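Local coordinates for uncharacterized protein (Bacteroides ovatus CL02T12C04, PDB 6PTM), which probably acts as a glycoside hydrolase family 42 exo-carrageenase, releasing sugar units from the ends of carrageenan chains, at residues N423-C428 against V448-A453; M473-K478 against Q505-C510. All coordinates share one frame; numbering follows the deposited sequence.

Contact 1: N423-C428 against V448-A453; sequences NDASSC and VEICMA
The carboxylate of Glu-449 takes its hydrogen bond from Ser-426 off the plane of the group: the backbone N-H approaches OE1 from above, 50° out of the carboxylate plane. The bond is nonetheless straight, Ser-426 N lying 3.0 Å from Glu-449 OE1 with an N-H...O angle of 168°. Glu-449 starts with CG anti to its own carbonyl carbon and then runs fully extended (chi2 180°), which carries the acid from the helix across to the loop. On the way its CB passes 3.5 Å from Ser-426 O, and OE1 also rests 3.5 Å from Ala-425 CA.

The other polar backbone atom of Ser-426 is held through water. Water 1 donates to Ser-426 O at 2.8 Å and accepts from Ile-450 N at 3.1 Å, bridging the loop to the helix backbone. Beside this polar pair the methyl of Ala-425 meets the side branch of Ile-450, CB to CG2, at 4.0 Å; CG1 of that isoleucine stands between N and the carbonyl carbon, with CG2 left to face the alanine. Within 423-428, Asn-423 OD1 accepts from Ala-425 N in an Asx turn and also bonds Tyr-454 OH on helix 448-460. Were Glu-449 exchanged for an alanine, the Ser-426 amide would probably lose its acceptor and a gap is likely to open beside Ala-425.

Chemically, Ser-426 gives its N-H to a buried carboxylate and takes a water hydrogen at its carbonyl O, so both polar atoms of its backbone are engaged, and the N-H bond would probably favour the ionised form of the acid.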
ATOM      1  N   ASN A 423       4.158   0.754  -3.486  1.00 14.64           N
ATOM      2  CA  ASN A 423       4.067   1.389  -2.151  1.00 15.19           C
ATOM      3  C   ASN A 423       4.687   0.450  -1.115  1.00 14.32           C
ATOM      4  O   ASN A 423       4.968  -0.678  -1.446  1.00 13.44           O
ATOM      5  CB  ASN A 423       2.626   1.693  -1.741  1.00 15.84           C
ATOM      6  CG  ASN A 423       1.736   0.472  -1.750  1.00 18.10           C
ATOM      7  OD1 ASN A 423       1.702  -0.279  -0.774  1.00 24.74           O
ATOM      8  ND2 ASN A 423       1.023   0.236  -2.822  1.00 14.99           N
ATOM      9  N   ASP A 424       4.815   0.922   0.120  1.00 15.13           N
ATOM     10  CA  ASP A 424       5.134   0.080   1.311  1.00 16.33           C
ATOM     11  C   ASP A 424       4.171   0.513   2.416  1.00 16.26           C
ATOM     12  O   ASP A 424       4.612   0.958   3.478  1.00 17.54           O
ATOM     13  CB  ASP A 424       6.627   0.087   1.626  1.00 16.26           C
ATOM     14  CG  ASP A 424       7.163   1.349   2.262  1.00 17.40           C
ATOM     15  OD1 ASP A 424       6.626   2.423   1.978  1.00 16.38           O
ATOM     16  OD2 ASP A 424       8.132   1.235   3.032  1.00 18.64           O
ATOM     17  N   ALA A 425       2.882   0.398   2.118  1.00 14.95           N
ATOM     18  CA  ALA A 425       1.780   0.718   3.055  1.00 16.58           C
ATOM     19  C   ALA A 425       2.061   0.039   4.378  1.00 17.03           C
ATOM     20  O   ALA A 425       2.448  -1.162   4.349  1.00 17.04           O
ATOM     21  CB  ALA A 425       0.435   0.294   2.529  1.00 16.47           C
ATOM     22  N   SER A 426       1.888   0.818   5.458  1.00 17.64           N
ATOM     23  CA  SER A 426       1.878   0.401   6.881  1.00 18.69           C
ATOM     24  C   SER A 426       0.439   0.385   7.396  1.00 18.55           C
ATOM     25  O   SER A 426      -0.390   1.204   6.920  1.00 14.57           O
ATOM     26  CB  SER A 426       2.665   1.331   7.776  1.00 20.47           C
ATOM     27  OG  SER A 426       4.025   1.365   7.407  1.00 20.96           O
ATOM     28  N   SER A 427       0.189  -0.467   8.387  1.00 17.63           N
ATOM     29  CA  SER A 427      -1.043  -0.458   9.208  1.00 20.09           C
ATOM     30  C   SER A 427      -0.640  -0.580  10.690  1.00 21.04           C
ATOM     31  O   SER A 427      -0.157   0.388  11.272  1.00 20.24           O
ATOM     32  CB  SER A 427      -2.000  -1.537   8.736  1.00 19.20           C
ATOM     33  OG  SER A 427      -1.386  -2.825   8.779  1.00 19.85           O
ATOM     34  N   CYS A 428      -0.807  -1.750  11.278  1.00 20.97           N
ATOM     35  CA  CYS A 428      -0.337  -2.068  12.647  1.00 21.77           C
ATOM     36  C   CYS A 428      -1.151  -1.303  13.710  1.00 21.48           C
ATOM     37  O   CYS A 428      -2.012  -0.435  13.365  1.00 18.75           O
ATOM     38  CB  CYS A 428       1.164  -1.828  12.781  1.00 21.59           C
ATOM     39  SG  CYS A 428       2.140  -3.051  11.866  1.00 22.08           S
ATOM     40  N   VAL A 448      -5.839   3.602   7.462  1.00 16.68           N
ATOM     41  CA  VAL A 448      -5.995   4.764   6.535  1.00 16.39           C
ATOM     42  C   VAL A 448      -5.191   4.505   5.242  1.00 16.11           C
ATOM     43  O   VAL A 448      -5.724   4.805   4.161  1.00 14.06           O
ATOM     44  CB  VAL A 448      -5.623   6.113   7.197  1.00 17.22           C
ATOM     45  CG1 VAL A 448      -5.658   7.241   6.196  1.00 17.45           C
ATOM     46  CG2 VAL A 448      -6.574   6.469   8.329  1.00 16.53           C
ATOM     47  N   GLU A 449      -3.969   3.973   5.333  1.00 14.37           N
ATOM     48  CA  GLU A 449      -3.145   3.710   4.123  1.00 14.29           C
ATOM     49  C   GLU A 449      -3.768   2.593   3.260  1.00 14.94           C
ATOM     50  O   GLU A 449      -3.943   2.819   2.026  1.00 13.95           O
ATOM     51  CB  GLU A 449      -1.713   3.430   4.536  1.00 16.12           C
ATOM     52  CG  GLU A 449      -1.069   4.636   5.171  1.00 16.81           C
ATOM     53  CD  GLU A 449       0.362   4.394   5.600  1.00 19.08           C
ATOM     54  OE1 GLU A 449       1.090   3.637   4.896  1.00 20.06           O
ATOM     55  OE2 GLU A 449       0.715   4.937   6.644  1.00 18.03           O
ATOM     56  N   ILE A 450      -4.094   1.421   3.827  1.00 14.71           N
ATOM     57  CA  ILE A 450      -4.594   0.267   3.012  1.00 14.39           C
ATOM     58  C   ILE A 450      -6.046   0.474   2.541  1.00 14.79           C
ATOM     59  O   ILE A 450      -6.467  -0.269   1.638  1.00 14.63           O
ATOM     60  CB  ILE A 450      -4.427  -1.064   3.753  1.00 14.58           C
ATOM     61  CG1 ILE A 450      -5.172  -1.120   5.087  1.00 14.36           C
ATOM     62  CG2 ILE A 450      -2.949  -1.408   3.915  1.00 14.64           C
ATOM     63  CD1 ILE A 450      -5.183  -2.523   5.685  1.00 14.73           C
ATOM     64  N   CYS A 451      -6.821   1.377   3.151  1.00 13.71           N
ATOM     65  CA  CYS A 451      -8.181   1.720   2.675  1.00 14.46           C
ATOM     66  C   CYS A 451      -8.128   3.007   1.828  1.00 14.22           C
ATOM     67  O   CYS A 451      -8.250   2.935   0.605  1.00 12.73           O
ATOM     68  CB  CYS A 451      -9.172   1.823   3.819  1.00 15.08           C
ATOM     69  SG  CYS A 451      -9.492   0.219   4.608  1.00 15.00           S
ATOM     70  N   MET A 452      -7.855   4.147   2.438  1.00 14.85           N
ATOM     71  CA  MET A 452      -8.013   5.459   1.755  1.00 14.11           C
ATOM     72  C   MET A 452      -6.890   5.692   0.746  1.00 12.80           C
ATOM     73  O   MET A 452      -7.234   6.041  -0.364  1.00 11.36           O
ATOM     74  CB  MET A 452      -8.065   6.632   2.725  1.00 14.26           C
ATOM     75  CG  MET A 452      -8.564   7.857   2.032  1.00 14.59           C
ATOM     76  SD  MET A 452      -8.821   9.227   3.184  1.00 15.94           S
ATOM     77  CE  MET A 452      -7.135   9.746   3.496  1.00 14.08           C
ATOM     78  N   ALA A 453      -5.617   5.468   1.069  1.00 12.02           N
ATOM     79  CA  ALA A 453      -4.523   5.695   0.081  1.00 12.06           C
ATOM     80  C   ALA A 453      -4.634   4.696  -1.100  1.00 12.16           C
ATOM     81  O   ALA A 453      -4.449   5.113  -2.256  1.00 12.36           O
ATOM     82  CB  ALA A 453      -3.174   5.630   0.744  1.00 11.51           C
TER
HETATM   83  O   HOH W   1      -3.167   1.400   6.740  1.00 11.32           O

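Contact 2: M473-K478 against Q505-C510; sequences MLSTGK and QTWYWC
Leu-474 and Thr-506 cross at about a right angle, branch against branch, with Leu-474 CD1 3.6 Å from Thr-506 CG2. With OG1 set beside the backbone N (chi1 -57°), the threonine's CG2 is left to face the leucine, while OG1 serves Tyr-493 OH on helix 486-498. Leu-474 also packs on Trp-175 of strand 168-175 and on helix 534-549, and this places the pair within a buried apolar layer.

One residue further along each segment the contact becomes polar. Ser-475 comes at the edge of the Trp-507 indole, in the plane of the ring, its OG 3.7 Å from CD1. Water 3 lies at the same edge and accepts from Trp-507 NE1 at 3.0 Å; it is also hydrogen-bonded to Ser-475 OG, 2.7 Å away, so that serine and indole share a bridge as well as an edge contact. The backbones are joined in a similar way: water 2 accepts from Leu-474 N and donates to Trp-507 O, the latter at 2.8 Å.

The indole itself is backed by its neighbour. Tyr-508 follows a cis peptide bond and lays its ring over one face of Trp-507, with Tyr-508 CG 3.5 Å above the indole plane, over its centre. His-472 also meets Trp-507, its ring plane inclined by about 40°.

A tryptophan directly after what is probably the eighth barrel strand, 503-506, followed by a non-proline cis peptide at the active-site end of the barrel, is characteristic of the clan GH-A (beta/alpha)8 fold, and Trp-507 with its cis bond to Tyr-508 is consistent with that trait.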
ATOM      1  N   MET A 473       2.300  -4.169   7.385  1.00 20.84           N
ATOM      2  CA  MET A 473       0.992  -4.522   8.022  1.00 20.03           C
ATOM      3  C   MET A 473       1.177  -5.487   9.195  1.00 19.70           C
ATOM      4  O   MET A 473       0.154  -5.780   9.846  1.00 21.32           O
ATOM      5  CB  MET A 473       0.029  -5.129   6.997  1.00 20.94           C
ATOM      6  CG  MET A 473      -0.402  -4.115   5.943  1.00 23.03           C
ATOM      7  SD  MET A 473      -0.257  -4.723   4.234  1.00 24.18           S
ATOM      8  CE  MET A 473      -1.573  -5.940   4.305  1.00 22.73           C
ATOM      9  N   LEU A 474       2.405  -5.940   9.500  1.00 19.78           N
ATOM     10  CA  LEU A 474       2.658  -6.835  10.676  1.00 19.67           C
ATOM     11  C   LEU A 474       3.513  -6.113  11.737  1.00 21.33           C
ATOM     12  O   LEU A 474       3.132  -6.202  12.898  1.00 21.81           O
ATOM     13  CB  LEU A 474       3.306  -8.153  10.231  1.00 19.97           C
ATOM     14  CG  LEU A 474       2.510  -8.933   9.182  1.00 20.18           C
ATOM     15  CD1 LEU A 474       3.264 -10.182   8.769  1.00 21.55           C
ATOM     16  CD2 LEU A 474       1.111  -9.269   9.701  1.00 18.95           C
ATOM     17  N   SER A 475       4.623  -5.454  11.361  1.00 21.29           N
ATOM     18  CA  SER A 475       5.479  -4.676  12.301  1.00 23.20           C
ATOM     19  C   SER A 475       6.022  -3.391  11.646  1.00 22.45           C
ATOM     20  O   SER A 475       6.125  -3.308  10.380  1.00 21.01           O
ATOM     21  CB  SER A 475       6.607  -5.541  12.882  1.00 21.94           C
ATOM     22  OG  SER A 475       7.516  -5.942  11.871  1.00 20.22           O
ATOM     23  N   THR A 476       6.360  -2.429  12.506  1.00 22.60           N
ATOM     24  CA  THR A 476       7.076  -1.160  12.186  1.00 22.10           C
ATOM     25  C   THR A 476       8.121  -0.865  13.283  1.00 24.97           C
ATOM     26  O   THR A 476       8.179  -1.627  14.297  1.00 21.81           O
ATOM     27  CB  THR A 476       6.078   0.005  12.065  1.00 21.94           C
ATOM     28  OG1 THR A 476       5.568   0.343  13.361  1.00 20.29           O
ATOM     29  CG2 THR A 476       4.928  -0.290  11.116  1.00 19.97           C
ATOM     30  N   GLY A 477       8.872   0.229  13.125  1.00 25.21           N
ATOM     31  CA  GLY A 477       9.719   0.817  14.184  1.00 28.31           C
ATOM     32  C   GLY A 477       8.902   1.245  15.397  1.00 27.38           C
ATOM     33  O   GLY A 477       9.453   1.258  16.497  1.00 32.50           O
ATOM     34  N   LYS A 478       7.619   1.571  15.229  1.00 27.87           N
ATOM     35  CA  LYS A 478       6.763   2.188  16.281  1.00 26.52           C
ATOM     36  C   LYS A 478       5.900   1.121  16.978  1.00 28.68           C
ATOM     37  O   LYS A 478       5.418   1.409  18.111  1.00 25.75           O
ATOM     38  CB  LYS A 478       5.888   3.287  15.657  1.00 27.71           C
ATOM     39  CG  LYS A 478       6.580   4.125  14.576  1.00 27.21           C
ATOM     40  N   GLN A 505       5.835  -8.190  -0.697  1.00 16.54           N
ATOM     41  CA  GLN A 505       7.071  -8.668  -0.037  1.00 17.20           C
ATOM     42  C   GLN A 505       6.974  -8.143   1.389  1.00 17.43           C
ATOM     43  O   GLN A 505       7.172  -6.921   1.542  1.00 18.06           O
ATOM     44  CB  GLN A 505       8.329  -8.174  -0.746  1.00 17.00           C
ATOM     45  CG  GLN A 505       9.569  -8.821  -0.149  1.00 18.93           C
ATOM     46  CD  GLN A 505      10.846  -8.407  -0.826  1.00 19.38           C
ATOM     47  OE1 GLN A 505      11.044  -7.245  -1.185  1.00 22.25           O
ATOM     48  NE2 GLN A 505      11.712  -9.377  -1.008  1.00 16.43           N
ATOM     49  N   THR A 506       6.635  -8.987   2.370  1.00 16.69           N
ATOM     50  CA  THR A 506       6.330  -8.532   3.749  1.00 18.60           C
ATOM     51  C   THR A 506       7.632  -8.283   4.533  1.00 19.00           C
ATOM     52  O   THR A 506       8.556  -9.120   4.439  1.00 19.14           O
ATOM     53  CB  THR A 506       5.418  -9.515   4.479  1.00 19.48           C
ATOM     54  OG1 THR A 506       4.212  -9.695   3.718  1.00 19.33           O
ATOM     55  CG2 THR A 506       5.152  -9.056   5.899  1.00 18.47           C
ATOM     56  N   TRP A 507       7.697  -7.178   5.274  1.00 21.70           N
ATOM     57  CA  TRP A 507       8.788  -6.915   6.262  1.00 22.45           C
ATOM     58  C   TRP A 507       8.565  -7.785   7.506  1.00 20.62           C
ATOM     59  O   TRP A 507       7.546  -7.636   8.173  1.00 20.88           O
ATOM     60  CB  TRP A 507       8.813  -5.429   6.637  1.00 25.04           C
ATOM     61  CG  TRP A 507       9.842  -5.052   7.664  1.00 28.44           C
ATOM     62  CD1 TRP A 507       9.650  -4.967   9.015  1.00 28.85           C
ATOM     63  CD2 TRP A 507      11.225  -4.698   7.434  1.00 28.10           C
ATOM     64  NE1 TRP A 507      10.807  -4.578   9.633  1.00 31.15           N
ATOM     65  CE2 TRP A 507      11.791  -4.414   8.697  1.00 28.24           C
ATOM     66  CE3 TRP A 507      12.050  -4.603   6.300  1.00 29.39           C
ATOM     67  CZ2 TRP A 507      13.114  -3.986   8.845  1.00 28.25           C
ATOM     68  CZ3 TRP A 507      13.358  -4.177   6.447  1.00 26.75           C
ATOM     69  CH2 TRP A 507      13.882  -3.888   7.705  1.00 26.57           C
ATOM     70  N   TYR A 508       9.477  -8.713   7.843  1.00 21.15           N
ATOM     71  CA  TYR A 508      10.659  -9.135   7.085  1.00 22.32           C
ATOM     72  C   TYR A 508      11.174 -10.479   7.631  1.00 21.48           C
ATOM     73  O   TYR A 508      10.886 -10.842   8.764  1.00 20.67           O
ATOM     74  CB  TYR A 508      11.829  -8.138   7.110  1.00 23.04           C
ATOM     75  CG  TYR A 508      12.506  -7.853   8.439  1.00 25.80           C
ATOM     76  CD1 TYR A 508      13.835  -7.442   8.474  1.00 25.78           C
ATOM     77  CD2 TYR A 508      11.816  -7.902   9.647  1.00 24.97           C
ATOM     78  CE1 TYR A 508      14.468  -7.113   9.668  1.00 27.68           C
ATOM     79  CE2 TYR A 508      12.438  -7.591  10.845  1.00 26.86           C
ATOM     80  CZ  TYR A 508      13.762  -7.179  10.860  1.00 29.22           C
ATOM     81  OH  TYR A 508      14.352  -6.850  12.054  1.00 28.90           O
ATOM     82  N   TRP A 509      11.895 -11.222   6.802  1.00 23.03           N
ATOM     83  CA  TRP A 509      12.431 -12.553   7.177  1.00 25.12           C
ATOM     84  C   TRP A 509      13.934 -12.411   7.384  1.00 24.26           C
ATOM     85  O   TRP A 509      14.720 -12.759   6.483  1.00 23.02           O
ATOM     86  CB  TRP A 509      12.074 -13.598   6.135  1.00 25.86           C
ATOM     87  CG  TRP A 509      12.301 -15.025   6.545  1.00 27.22           C
ATOM     88  CD1 TRP A 509      13.461 -15.622   6.959  1.00 27.98           C
ATOM     89  CD2 TRP A 509      11.313 -16.071   6.477  1.00 27.58           C
ATOM     90  NE1 TRP A 509      13.258 -16.966   7.162  1.00 28.22           N
ATOM     91  CE2 TRP A 509      11.957 -17.272   6.863  1.00 26.82           C
ATOM     92  CE3 TRP A 509       9.954 -16.097   6.118  1.00 26.51           C
ATOM     93  CZ2 TRP A 509      11.276 -18.487   6.904  1.00 27.28           C
ATOM     94  CZ3 TRP A 509       9.285 -17.300   6.165  1.00 27.44           C
ATOM     95  CH2 TRP A 509       9.942 -18.474   6.548  1.00 26.97           C
ATOM     96  N   CYS A 510      14.283 -11.846   8.531  1.00 27.48           N
ATOM     97  CA  CYS A 510      15.680 -11.531   8.903  1.00 29.23           C
ATOM     98  C   CYS A 510      16.371 -12.784   9.461  1.00 28.80           C
ATOM     99  O   CYS A 510      17.600 -12.756   9.527  1.00 27.86           O
ATOM    100  CB  CYS A 510      15.724 -10.388   9.907  1.00 31.57           C
ATOM    101  SG  CYS A 510      17.359  -9.623   9.987  1.00 41.32           S
TER
HETATM  102  O   HOH W   2       5.228  -6.141   8.265  1.00 19.02           O
HETATM  103  O   HOH W   3       9.876  -4.857  12.511  1.00 20.83           O

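In the fold
Contact 1 closes before contact 2 opens along the chain, and they lie about 13 Å apart, centre to centre. Strands 421-423, 466-471 and 503-506 are parallel neighbours in one sheet and probably correspond to the sixth, seventh and eighth strands of a (beta/alpha)8 barrel. Contact 1 ties the loop after the first of them to helix 448-460; contact 2 ties the loop after the second to the end of the third. The two touch directly, Cys-428 SG packing 3.5 Å from Ser-475 N, and Tyr-488 OH bonds residues of both 423-428 and 473-478. Together they knit successive loops at the C-terminal strand ends, where such barrels carry their active sites.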